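Local coordinates for decaprenyl diphosphate synthase (Rhodobacter capsulatus, PDB 3MZV), which probably condenses isopentenyl diphosphate with an allylic diphosphate, using magnesium, to make the long polyprenyl chain that becomes the quinone side chain, at residues L18-M22 / P58-A63; A64-Y70 / G191-A197; F74-L78 / L131-T135; A305-L309 / L321-D326. One frame throughout, in Å; residues are numbered along the deposited sequence. Where two conformers were deposited one is given.

Interaction 1. Residues L18-M22 / P58-A63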
loop_
_atom_site.group_PDB
_atom_site.type_symbol
_atom_site.label_atom_id
_atom_site.label_comp_id
_atom_site.label_asym_id
_atom_site.label_seq_id
_atom_site.Cartn_x
_atom_site.Cartn_y
_atom_site.Cartn_z
ATOM N N LEU B 18 14.948 -18.841 -18.137
ATOM C CA LEU B 18 14.793 -17.411 -17.831
ATOM C C LEU B 18 15.911 -16.854 -16.933
ATOM O O LEU B 18 15.808 -15.730 -16.436
ATOM C CB LEU B 18 13.442 -17.203 -17.159
ATOM C CG LEU B 18 12.224 -17.584 -18.015
ATOM C CD1 LEU B 18 11.000 -17.477 -17.173
ATOM C CD2 LEU B 18 12.182 -16.629 -19.229
ATOM N N ALA B 19 16.972 -17.631 -16.747
ATOM C CA ALA B 19 18.059 -17.334 -15.784
ATOM C C ALA B 19 18.592 -15.944 -15.919
ATOM O O ALA B 19 18.733 -15.181 -14.934
ATOM C CB ALA B 19 19.223 -18.368 -15.953
ATOM N N GLU B 20 18.877 -15.574 -17.155
ATOM C CA GLU B 20 19.471 -14.281 -17.400
ATOM C C GLU B 20 18.524 -13.136 -17.078
ATOM O O GLU B 20 18.936 -12.135 -16.491
ATOM C CB GLU B 20 19.903 -14.210 -18.832
ATOM C CG GLU B 20 20.356 -12.888 -19.247
ATOM C CD GLU B 20 21.267 -12.947 -20.438
ATOM O OE1 GLU B 20 21.400 -14.022 -21.058
ATOM O OE2 GLU B 20 21.876 -11.906 -20.727
ATOM N N ASP B 21 17.255 -13.274 -17.488
ATOM C CA ASP B 21 16.257 -12.252 -17.197
ATOM C C ASP B 21 15.991 -12.162 -15.693
ATOM O O ASP B 21 15.761 -11.081 -15.164
ATOM C CB ASP B 21 14.946 -12.608 -17.949
ATOM C CG ASP B 21 14.992 -12.208 -19.450
ATOM O OD1 ASP B 21 15.897 -11.472 -19.878
ATOM O OD2 ASP B 21 14.108 -12.622 -20.205
ATOM N N MET B 22 15.994 -13.307 -15.022
ATOM C CA MET B 22 15.639 -13.353 -13.593
ATOM C C MET B 22 16.786 -12.709 -12.795
ATOM O O MET B 22 16.541 -12.111 -11.744
ATOM C CB MET B 22 15.359 -14.782 -13.108
ATOM C CG MET B 22 13.868 -15.239 -13.228
ATOM S SD MET B 22 12.624 -14.198 -12.384
ATOM C CE MET B 22 13.478 -13.807 -10.868
ATOM N N PRO B 58 7.040 -13.452 -11.009
ATOM C CA PRO B 58 7.853 -12.759 -11.994
ATOM C C PRO B 58 8.232 -13.622 -13.197
ATOM O O PRO B 58 8.353 -13.092 -14.301
ATOM C CB PRO B 58 9.094 -12.356 -11.200
ATOM C CG PRO B 58 9.112 -13.306 -10.022
ATOM C CD PRO B 58 7.686 -13.420 -9.687
ATOM N N MET B 59 8.413 -14.942 -12.993
ATOM C CA MET B 59 8.694 -15.815 -14.138
ATOM C C MET B 59 7.601 -15.791 -15.167
ATOM O O MET B 59 7.868 -15.950 -16.364
ATOM C CB MET B 59 8.919 -17.285 -13.732
ATOM C CG MET B 59 10.076 -17.474 -12.876
ATOM S SD MET B 59 10.615 -19.248 -12.824
ATOM C CE MET B 59 12.261 -18.764 -12.435
ATOM N N LEU B 60 6.377 -15.665 -14.707
ATOM C CA LEU B 60 5.227 -15.681 -15.600
ATOM C C LEU B 60 5.286 -14.470 -16.531
ATOM O O LEU B 60 4.939 -14.578 -17.715
ATOM C CB LEU B 60 3.915 -15.692 -14.821
ATOM C CG LEU B 60 3.438 -17.072 -14.293
ATOM C CD1 LEU B 60 2.080 -16.935 -13.616
ATOM C CD2 LEU B 60 3.323 -18.078 -15.386
ATOM N N THR B 61 5.701 -13.315 -15.987
ATOM C CA THR B 61 5.806 -12.111 -16.815
ATOM C C THR B 61 6.908 -12.245 -17.837
ATOM O O THR B 61 6.705 -11.978 -19.026
ATOM C CB THR B 61 6.068 -10.894 -15.944
ATOM O OG1 THR B 61 4.928 -10.667 -15.140
ATOM C CG2 THR B 61 6.411 -9.611 -16.792
ATOM N N LEU B 62 8.102 -12.648 -17.380
ATOM C CA LEU B 62 9.235 -12.864 -18.282
ATOM C C LEU B 62 8.892 -13.877 -19.387
ATOM O O LEU B 62 9.181 -13.635 -20.543
ATOM C CB LEU B 62 10.432 -13.397 -17.511
ATOM C CG LEU B 62 10.992 -12.478 -16.420
ATOM C CD1 LEU B 62 12.117 -13.253 -15.691
ATOM C CD2 LEU B 62 11.456 -11.145 -16.994
ATOM N N ALA B 63 8.324 -15.024 -19.001
ATOM C CA ALA B 63 7.974 -16.068 -19.954
ATOM C C ALA B 63 6.961 -15.573 -21.007
ATOM O O ALA B 63 7.121 -15.849 -22.226
ATOM C CB ALA B 63 7.454 -17.364 -19.230
#

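Interaction 2. Residues A64-Y70 / G191-A197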
loop_
_atom_site.group_PDB
_atom_site.type_symbol
_atom_site.label_atom_id
_atom_site.label_comp_id
_atom_site.label_asym_id
_atom_site.label_seq_id
_atom_site.Cartn_x
_atom_site.Cartn_y
_atom_site.Cartn_z
ATOM N N ALA B 64 5.951 -14.865 -20.554
ATOM C CA ALA B 64 4.929 -14.329 -21.464
ATOM C C ALA B 64 5.537 -13.325 -22.480
ATOM O O ALA B 64 5.251 -13.427 -23.683
ATOM C CB ALA B 64 3.758 -13.672 -20.692
ATOM N N ALA B 65 6.381 -12.418 -22.010
ATOM C CA ALA B 65 6.994 -11.437 -22.880
ATOM C C ALA B 65 7.904 -12.137 -23.921
ATOM O O ALA B 65 7.784 -11.886 -25.114
ATOM C CB ALA B 65 7.793 -10.377 -22.053
ATOM N N ARG B 66 8.759 -13.051 -23.462
ATOM C CA ARG B 66 9.704 -13.764 -24.348
ATOM C C ARG B 66 8.939 -14.715 -25.281
ATOM O O ARG B 66 9.323 -14.885 -26.436
ATOM C CB ARG B 66 10.744 -14.569 -23.535
ATOM C CG ARG B 66 11.739 -13.738 -22.733
ATOM C CD ARG B 66 12.760 -13.108 -23.621
ATOM N NE ARG B 66 13.836 -12.445 -22.881
ATOM C CZ ARG B 66 14.888 -11.852 -23.459
ATOM N NH1 ARG B 66 15.032 -11.889 -24.780
ATOM N NH2 ARG B 66 15.815 -11.242 -22.724
ATOM N N LEU B 67 7.854 -15.303 -24.805
ATOM C CA LEU B 67 7.036 -16.157 -25.643
ATOM C C LEU B 67 6.432 -15.437 -26.873
ATOM O O LEU B 67 6.239 -16.055 -27.920
ATOM C CB LEU B 67 5.910 -16.825 -24.816
ATOM C CG LEU B 67 4.837 -17.653 -25.513
ATOM C CD1 LEU B 67 5.504 -18.717 -26.415
ATOM C CD2 LEU B 67 3.937 -18.324 -24.472
ATOM N N VAL B 68 6.078 -14.168 -26.735
ATOM C CA VAL B 68 5.537 -13.429 -27.878
ATOM C C VAL B 68 6.651 -12.694 -28.659
ATOM O O VAL B 68 6.375 -11.827 -29.508
ATOM C CB VAL B 68 4.383 -12.494 -27.445
ATOM C CG1 VAL B 68 3.231 -13.287 -26.842
ATOM C CG2 VAL B 68 4.891 -11.388 -26.509
ATOM N N GLY B 69 7.910 -13.003 -28.353
ATOM C CA GLY B 69 9.061 -12.496 -29.105
ATOM C C GLY B 69 9.693 -11.180 -28.665
ATOM O O GLY B 69 10.393 -10.552 -29.447
ATOM N N TYR B 70 9.444 -10.761 -27.424
ATOM C CA TYR B 70 9.956 -9.500 -26.934
ATOM C C TYR B 70 11.426 -9.665 -26.609
ATOM O O TYR B 70 11.810 -10.670 -26.035
ATOM C CB TYR B 70 9.216 -9.102 -25.672
ATOM C CG TYR B 70 9.510 -7.720 -25.165
ATOM C CD1 TYR B 70 9.317 -6.589 -25.983
ATOM C CD2 TYR B 70 9.995 -7.531 -23.889
ATOM C CE1 TYR B 70 9.561 -5.306 -25.507
ATOM C CE2 TYR B 70 10.210 -6.285 -23.395
ATOM C CZ TYR B 70 10.003 -5.153 -24.210
ATOM O OH TYR B 70 10.271 -3.895 -23.710
ATOM N N GLY B 191 3.066 -9.113 -19.710
ATOM C CA GLY B 191 4.157 -9.610 -20.538
ATOM C C GLY B 191 3.756 -9.671 -22.022
ATOM O O GLY B 191 4.550 -9.361 -22.913
ATOM N N GLY B 192 2.554 -10.166 -22.303
ATOM C CA GLY B 192 2.028 -10.098 -23.652
ATOM C C GLY B 192 1.924 -8.666 -24.188
ATOM O O GLY B 192 2.229 -8.391 -25.354
ATOM N N ILE B 193 1.480 -7.748 -23.360
ATOM C CA ILE B 193 1.291 -6.353 -23.814
ATOM C C ILE B 193 2.602 -5.673 -24.085
ATOM O O ILE B 193 2.773 -5.007 -25.109
ATOM C CB ILE B 193 0.480 -5.524 -22.795
ATOM C CG1 ILE B 193 -0.950 -6.061 -22.761
ATOM C CG2 ILE B 193 0.573 -3.999 -23.094
ATOM C CD1 ILE B 193 -1.840 -5.511 -21.600
ATOM N N ILE B 194 3.566 -5.840 -23.188
ATOM C CA ILE B 194 4.828 -5.186 -23.381
ATOM C C ILE B 194 5.525 -5.701 -24.663
ATOM O O ILE B 194 6.286 -4.956 -25.320
ATOM C CB ILE B 194 5.735 -5.263 -22.142
ATOM C CG1 ILE B 194 6.682 -4.077 -22.067
ATOM C CG2 ILE B 194 6.552 -6.538 -22.143
ATOM C CD1 ILE B 194 5.980 -2.665 -21.731
ATOM N N GLY B 195 5.273 -6.952 -24.999
ATOM C CA GLY B 195 5.797 -7.565 -26.212
ATOM C C GLY B 195 4.972 -7.280 -27.461
ATOM O O GLY B 195 5.279 -7.772 -28.531
ATOM N N GLY B 196 3.921 -6.488 -27.337
ATOM C CA GLY B 196 3.145 -6.041 -28.488
ATOM C C GLY B 196 2.358 -7.155 -29.099
ATOM O O GLY B 196 2.059 -7.134 -30.303
ATOM N N ALA B 197 1.998 -8.159 -28.304
ATOM C CA ALA B 197 1.344 -9.323 -28.881
ATOM C C ALA B 197 -0.041 -8.931 -29.383
ATOM O O ALA B 197 -0.630 -7.993 -28.874
ATOM C CB ALA B 197 1.232 -10.506 -27.865
HETATM O O HOH W 1 7.522 -8.777 -29.258
#

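Interaction 3. Residues F74-L78 / L131-T135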
loop_
_atom_site.group_PDB
_atom_site.type_symbol
_atom_site.label_atom_id
_atom_site.label_comp_id
_atom_site.label_asym_id
_atom_site.label_seq_id
_atom_site.Cartn_x
_atom_site.Cartn_y
_atom_site.Cartn_z
ATOM N N PHE B 74 11.860 -3.989 -21.009
ATOM C CA PHE B 74 10.903 -3.612 -19.964
ATOM C C PHE B 74 10.096 -4.760 -19.368
ATOM O O PHE B 74 9.297 -4.543 -18.466
ATOM C CB PHE B 74 9.979 -2.537 -20.485
ATOM C CG PHE B 74 10.677 -1.201 -20.709
ATOM C CD1 PHE B 74 11.434 -0.634 -19.737
ATOM C CD2 PHE B 74 10.603 -0.562 -21.942
ATOM C CE1 PHE B 74 12.078 0.589 -19.953
ATOM C CE2 PHE B 74 11.252 0.670 -22.150
ATOM C CZ PHE B 74 11.986 1.213 -21.151
ATOM N N HIS B 75 10.274 -5.975 -19.872
ATOM C CA HIS B 75 9.659 -7.136 -19.231
ATOM C C HIS B 75 10.343 -7.386 -17.848
ATOM O O HIS B 75 9.731 -7.910 -16.928
ATOM C CB HIS B 75 9.710 -8.372 -20.129
ATOM C CG HIS B 75 11.081 -8.825 -20.438
ATOM N ND1 HIS B 75 12.069 -7.962 -20.863
ATOM C CD2 HIS B 75 11.644 -10.061 -20.409
ATOM C CE1 HIS B 75 13.191 -8.639 -21.042
ATOM N NE2 HIS B 75 12.960 -9.915 -20.780
ATOM N N VAL B 76 11.603 -7.016 -17.741
ATOM C CA VAL B 76 12.323 -7.060 -16.450
ATOM C C VAL B 76 11.699 -6.137 -15.388
ATOM O O VAL B 76 11.327 -6.572 -14.267
ATOM C CB VAL B 76 13.830 -6.801 -16.647
ATOM C CG1 VAL B 76 14.521 -6.809 -15.274
ATOM C CG2 VAL B 76 14.433 -7.947 -17.545
ATOM N N HIS B 77 11.459 -4.901 -15.786
ATOM C CA HIS B 77 10.783 -3.924 -14.932
ATOM C C HIS B 77 9.419 -4.449 -14.486
ATOM O O HIS B 77 9.058 -4.361 -13.313
ATOM C CB HIS B 77 10.588 -2.582 -15.632
ATOM C CG HIS B 77 11.854 -1.943 -16.108
ATOM N ND1 HIS B 77 12.695 -2.546 -17.020
ATOM C CD2 HIS B 77 12.411 -0.741 -15.815
ATOM C CE1 HIS B 77 13.726 -1.747 -17.253
ATOM N NE2 HIS B 77 13.589 -0.658 -16.513
ATOM N N LEU B 78 8.649 -5.016 -15.413
ATOM C CA LEU B 78 7.324 -5.503 -15.079
ATOM C C LEU B 78 7.367 -6.694 -14.118
ATOM O O LEU B 78 6.564 -6.759 -13.163
ATOM C CB LEU B 78 6.575 -5.906 -16.370
ATOM C CG LEU B 78 6.254 -4.702 -17.293
ATOM C CD1 LEU B 78 5.550 -5.106 -18.600
ATOM C CD2 LEU B 78 5.388 -3.744 -16.550
ATOM N N LEU B 131 8.974 2.685 -10.525
ATOM C CA LEU B 131 9.719 1.898 -11.490
ATOM C C LEU B 131 8.947 1.704 -12.810
ATOM O O LEU B 131 9.533 1.884 -13.892
ATOM C CB LEU B 131 10.041 0.548 -10.868
ATOM C CG LEU B 131 10.720 -0.514 -11.746
ATOM C CD1 LEU B 131 12.006 0.017 -12.337
ATOM C CD2 LEU B 131 10.970 -1.752 -10.956
ATOM N N MET B 132 7.634 1.415 -12.711
ATOM C CA MET B 132 6.823 1.184 -13.900
ATOM C C MET B 132 6.774 2.354 -14.861
ATOM O O MET B 132 6.626 2.136 -16.059
ATOM C CB MET B 132 5.420 0.790 -13.501
ATOM C CG MET B 132 5.345 -0.592 -12.999
ATOM S SD MET B 132 6.028 -1.710 -14.185
ATOM C CE MET B 132 4.889 -1.284 -15.507
ATOM N N THR B 133 6.918 3.569 -14.345
ATOM C CA THR B 133 6.895 4.769 -15.159
ATOM C C THR B 133 8.091 4.833 -16.140
ATOM O O THR B 133 7.988 5.445 -17.205
ATOM C CB THR B 133 6.824 6.063 -14.322
ATOM O OG1 THR B 133 8.066 6.297 -13.617
ATOM C CG2 THR B 133 5.655 5.990 -13.356
ATOM N N ASP B 134 9.185 4.162 -15.803
ATOM C CA ASP B 134 10.312 4.046 -16.730
ATOM C C ASP B 134 9.876 3.334 -18.040
ATOM O O ASP B 134 10.490 3.533 -19.074
ATOM C CB ASP B 134 11.450 3.227 -16.116
ATOM C CG ASP B 134 12.153 3.932 -14.983
ATOM O OD1 ASP B 134 11.800 5.069 -14.692
ATOM O OD2 ASP B 134 13.053 3.299 -14.378
ATOM N N THR B 135 8.837 2.512 -18.007
ATOM C CA THR B 135 8.455 1.796 -19.207
ATOM C C THR B 135 7.717 2.700 -20.197
ATOM O O THR B 135 7.550 2.308 -21.339
ATOM C CB THR B 135 7.535 0.566 -18.940
ATOM O OG1 THR B 135 6.264 1.019 -18.490
ATOM C CG2 THR B 135 8.103 -0.384 -17.928
HETATM O O HOH W 2 14.667 1.912 -16.046
#

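Interaction 4. Residues A305-L309 / L321-D326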
loop_
_atom_site.group_PDB
_atom_site.type_symbol
_atom_site.label_atom_id
_atom_site.label_comp_id
_atom_site.label_asym_id
_atom_site.label_seq_id
_atom_site.Cartn_x
_atom_site.Cartn_y
_atom_site.Cartn_z
ATOM N N ALA B 305 -6.461 -23.783 -18.048
ATOM C CA ALA B 305 -5.222 -23.055 -18.285
ATOM C C ALA B 305 -4.528 -23.572 -19.520
ATOM O O ALA B 305 -4.149 -22.801 -20.410
ATOM C CB ALA B 305 -4.301 -23.170 -17.075
ATOM N N ARG B 306 -4.351 -24.885 -19.583
ATOM C CA ARG B 306 -3.734 -25.535 -20.738
ATOM C C ARG B 306 -4.436 -25.219 -22.053
ATOM O O ARG B 306 -3.765 -24.911 -23.043
ATOM C CB ARG B 306 -3.677 -27.034 -20.500
ATOM C CG ARG B 306 -3.134 -27.835 -21.668
ATOM C CD ARG B 306 -2.711 -29.293 -21.223
ATOM N NE ARG B 306 -3.104 -29.506 -19.836
ATOM C CZ ARG B 306 -2.301 -29.470 -18.778
ATOM N NH1 ARG B 306 -2.822 -29.651 -17.576
ATOM N NH2 ARG B 306 -1.005 -29.298 -18.903
ATOM N N LYS B 307 -5.762 -25.196 -22.059
ATOM C CA LYS B 307 -6.547 -24.814 -23.277
ATOM C C LYS B 307 -6.277 -23.394 -23.748
ATOM O O LYS B 307 -6.259 -23.106 -24.933
ATOM C CB LYS B 307 -8.062 -24.924 -23.041
ATOM C CG LYS B 307 -8.762 -26.185 -23.556
ATOM C CD LYS B 307 -8.350 -27.409 -22.854
ATOM C CE LYS B 307 -9.180 -28.638 -23.356
ATOM N NZ LYS B 307 -8.697 -29.907 -22.769
ATOM N N ALA B 308 -6.109 -22.485 -22.804
ATOM C CA ALA B 308 -5.809 -21.111 -23.129
ATOM C C ALA B 308 -4.492 -20.991 -23.899
ATOM O O ALA B 308 -4.352 -20.123 -24.748
ATOM C CB ALA B 308 -5.714 -20.291 -21.835
ATOM N N LEU B 309 -3.513 -21.847 -23.603
ATOM C CA LEU B 309 -2.220 -21.774 -24.306
ATOM C C LEU B 309 -2.268 -22.025 -25.809
ATOM O O LEU B 309 -1.352 -21.622 -26.554
ATOM C CB LEU B 309 -1.234 -22.760 -23.696
ATOM C CG LEU B 309 -0.780 -22.474 -22.270
ATOM C CD1 LEU B 309 0.035 -23.620 -21.724
ATOM C CD2 LEU B 309 0.041 -21.182 -22.161
ATOM N N LEU B 321 5.229 -23.627 -20.030
ATOM C CA LEU B 321 4.042 -23.168 -19.317
ATOM C C LEU B 321 2.990 -24.254 -19.211
ATOM O O LEU B 321 2.264 -24.313 -18.223
ATOM C CB LEU B 321 3.428 -21.911 -19.978
ATOM C CG LEU B 321 4.273 -20.635 -19.847
ATOM C CD1 LEU B 321 3.590 -19.477 -20.624
ATOM C CD2 LEU B 321 4.527 -20.231 -18.407
ATOM N N ASP B 322 2.908 -25.081 -20.234
ATOM C CA ASP B 322 2.067 -26.273 -20.207
ATOM C C ASP B 322 2.520 -27.208 -19.059
ATOM O O ASP B 322 1.681 -27.620 -18.201
ATOM C CB ASP B 322 2.104 -26.963 -21.572
ATOM C CG ASP B 322 0.944 -27.931 -21.802
ATOM O OD1 ASP B 322 0.888 -28.959 -21.118
ATOM O OD2 ASP B 322 0.120 -27.696 -22.714
ATOM N N ASP B 323 3.818 -27.503 -18.994
ATOM C CA ASP B 323 4.339 -28.355 -17.918
ATOM C C ASP B 323 4.125 -27.665 -16.569
ATOM O O ASP B 323 3.910 -28.315 -15.548
ATOM C CB ASP B 323 5.838 -28.641 -18.056
ATOM C CG ASP B 323 6.181 -29.546 -19.213
ATOM O OD1 ASP B 323 5.344 -30.330 -19.659
ATOM O OD2 ASP B 323 7.341 -29.477 -19.668
ATOM N N LEU B 324 4.208 -26.348 -16.542
ATOM C CA LEU B 324 4.034 -25.656 -15.272
ATOM C C LEU B 324 2.597 -25.876 -14.725
ATOM O O LEU B 324 2.397 -25.958 -13.503
ATOM C CB LEU B 324 4.353 -24.194 -15.405
ATOM C CG LEU B 324 4.290 -23.332 -14.150
ATOM C CD1 LEU B 324 5.329 -23.747 -13.090
ATOM C CD2 LEU B 324 4.450 -21.851 -14.568
ATOM N N ALA B 325 1.614 -25.994 -15.608
ATOM C CA ALA B 325 0.258 -26.265 -15.153
ATOM C C ALA B 325 0.166 -27.623 -14.498
ATOM O O ALA B 325 -0.487 -27.739 -13.456
ATOM C CB ALA B 325 -0.746 -26.154 -16.295
ATOM N N ASP B 326 0.845 -28.629 -15.075
ATOM C CA ASP B 326 0.951 -29.945 -14.436
ATOM C C ASP B 326 1.618 -29.803 -13.060
ATOM O O ASP B 326 1.105 -30.285 -12.052
ATOM C CB ASP B 326 1.743 -30.939 -15.313
ATOM C CG ASP B 326 0.918 -31.475 -16.485
ATOM O OD1 ASP B 326 -0.335 -31.516 -16.402
ATOM O OD2 ASP B 326 1.505 -31.893 -17.497
#

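Interaction 1. Residues L18-M22 / P58-A63
Asp21 meets 58-63 through CB, below its flat carboxylate: CB lies 3.7 Å from Leu62 CD1, while OD2 takes a salt bridge from Arg66 and a weak hydrogen bond from His75. The puckered Pro58 ring is touched at its CB corner by Met22 SD. Between these two ends the contact is apolar and fully buried, with no hydrogen bond across it. Leu62 lies at the middle of the contact. Its CD1 sits between Met22 and Asp21, reaching Met22 SD at 3.5 Å and Met22 CG at nearly the same distance, with Leu62 CD2 also beside Asp21 CB. Met22 gets there by folding: its chain bends at both chi2 (-56°) and chi3 (-40°), which turns the sulfur across the Leu62 methyl and toward Pro58. Met59, extended beyond CG, comes in at about a right angle and sets CE 4.0 Å from Met22 CG. Leu18 reaches over the backbone of the opposite helix. Leu18 CD1 sits 3.6 Å from the carbonyl Met59 O, an oxygen already occupied by Ala63 N, and 4.1 Å from Ala63 CB, and both methyls of Leu18 rest against Leu62 CB. Leu18 holds the N-cap position of helix 19-32, immediately after helix 11-17, so the break between those helices is itself pressed into the contact. Within the all-alpha isoprenoid synthase fold, the contact lays the start of helix 19-32 on helix 56-67.

Interaction 2. Residues A64-Y70 / G191-A197
Tyr70 packs on Gly195 where helices 56-67 and 169-194 come to an end together, each closed by a Schellman motif with Gly69 or Gly196 in positive phi. Tyr70 CB starts 3.8 Å from Gly195 CA, and CG and CD1 continue over the same glycine. Further out, Tyr70 CE1 comes to 3.3 Å from the carbonyl Ile194 O. On the CD2 and CE2 side, Ile194 CG2 sits over one ring face, a CH-pi contact with CG2 4.1 Å from the Tyr70 ring centroid and 20° off its normal. Gly195 N lies over that same face. At the tip, OH brushes Ile194 CG1 and is hydrogen-bonded to Phe74 N, where helix 74-96 begins. The chi1 of -172° swings the ring away from Tyr70's own backbone N and across the end of the other helix. A leucine in its place would probably leave Phe74 N without this partner and strip Ile194 CG2 of the flat face it rests on. Deeper in, the helices meet almost backbone to backbone: Ala65 CA is 3.2 Å from Gly191 O, a CA-H...O contact. That closeness depends on glycine, since a CB on Gly191 would collide with Ala64 CB, and one on Gly195 with Val68 CG2. Val68 spreads its two branches, CG2 against Gly195 CA and CG1 3.6 Å from Ala197 CB. At the outer end, a single water donates both to Val68 O and to Gly195 O, the latter at 2.6 Å.

Interaction 3. Residues F74-L78 / L131-T135
Phe74 lies against the backbone of Thr135 in a close-packed part of the contact. Thr135 CA stands over the centre of the Phe74 ring, 3.8 Å from its centroid and only 8° off the normal, so its C-H points into the pi face. The carbonyl Asp134 O approaches Phe74 CZ obliquely, while Thr135 CG2 rests near CD1 and CB. Thr135 is itself fixed: Thr135 OG1 donates to Met132 O at 2.7 Å, nearly straight along the carbonyl direction, and the same oxygen also accepts from Thr135 N. The OG1 bond holds the side chain's rotation and leaves CG2 facing the aromatic side chains. Within 74-78, Phe74 CD1 lies over the centre of the His77 ring, 3.5 Å above its plane. His77 carries the contact outward: its CD2 meets Leu131 CD1 at 3.6 Å and, more loosely, Asp134 CB at 4.1 Å. Here the packing gives way to solvent. A water in the imidazole plane lies 2.8 Å from His77 NE2 and donates to Asp134 OD2, bridging polar ends, His77 NE2 and Asp134 OD2, that are 4.5 Å apart. Asp134 is paired more strongly by a salt bridge with Arg32. The buried side is formed by Leu78 and Met132, whose modelled approach is too close to be trusted. Around this junction of helices 74-96 and 114-133, helix 19-32 borders the His77 and Leu131 side, helix 138-161 backs Leu78 and Met132, and Thr133 touches Glu142 of the second subunit.

Interaction 4. Residues A305-L309 / L321-D326
Arg306 NH2 donates to Asp322 OD1 at 2.9 Å with an N-H...O angle of 155°, the firmest bond of a salt-bridge network that ties together the two legs of an antiparallel helical hairpin, 290-308 and 316-328. The oxygen lies at the guanidinium edge, in its plane, but the donor reaches OD1 from above the carboxylate plane, 55° out of it. A weaker bond runs from Arg306 NH1 to Asp326 OD1, 3.3 Å away, so two acids one helical turn apart share a single arginine. The chain leaves the backbone extended, then doubles over at chi3 (6°), an eclipsed torsion that brings Arg306 NH2 to within 4.1 Å of Ala325 CB. Along the way Arg306 CG passes 3.4 Å from Asp322 OD2. Replacing Arg306 by a methionine would probably leave Asp322 and Asp326 as neighbouring negative charges without their shared counter-ion. Below this polar layer the hairpin is closed by leucine packing, with Tyr208 of helix 199-224 covering Leu309 and hydrogen-bonded to Leu321 O. Leu309 CD2 lies 4.1 Å from Leu321 CB, and Leu309 CD1 presses on the backbone, 3.6 Å from Asp322 N.

How the interactions relate
Helix 56-67 is shared by interactions 1 and 2, whose centres lie 12 Å apart and are joined by the salt bridge Asp21 OD2 to Arg66 NE, 2.7 Å. His75 draws interaction 3 into the same cluster: His75 CB packs 3.4 Å from Ala65 CB, and His75 NE2 stands 3.0 Å from Asp21 OD2 in a weak hydrogen bond. On another side of helix 56-67, Leu60 CD2 meets Leu321 CD2 at 3.9 Å, linking interaction 1 to interaction 4. Interactions 3 and 4 remain about 12 Å apart at their nearest atoms. Interaction 3 uses the start of helix 74-96, whose opposite end carries the first of the family's two aspartate-rich motifs, which probably bind magnesium.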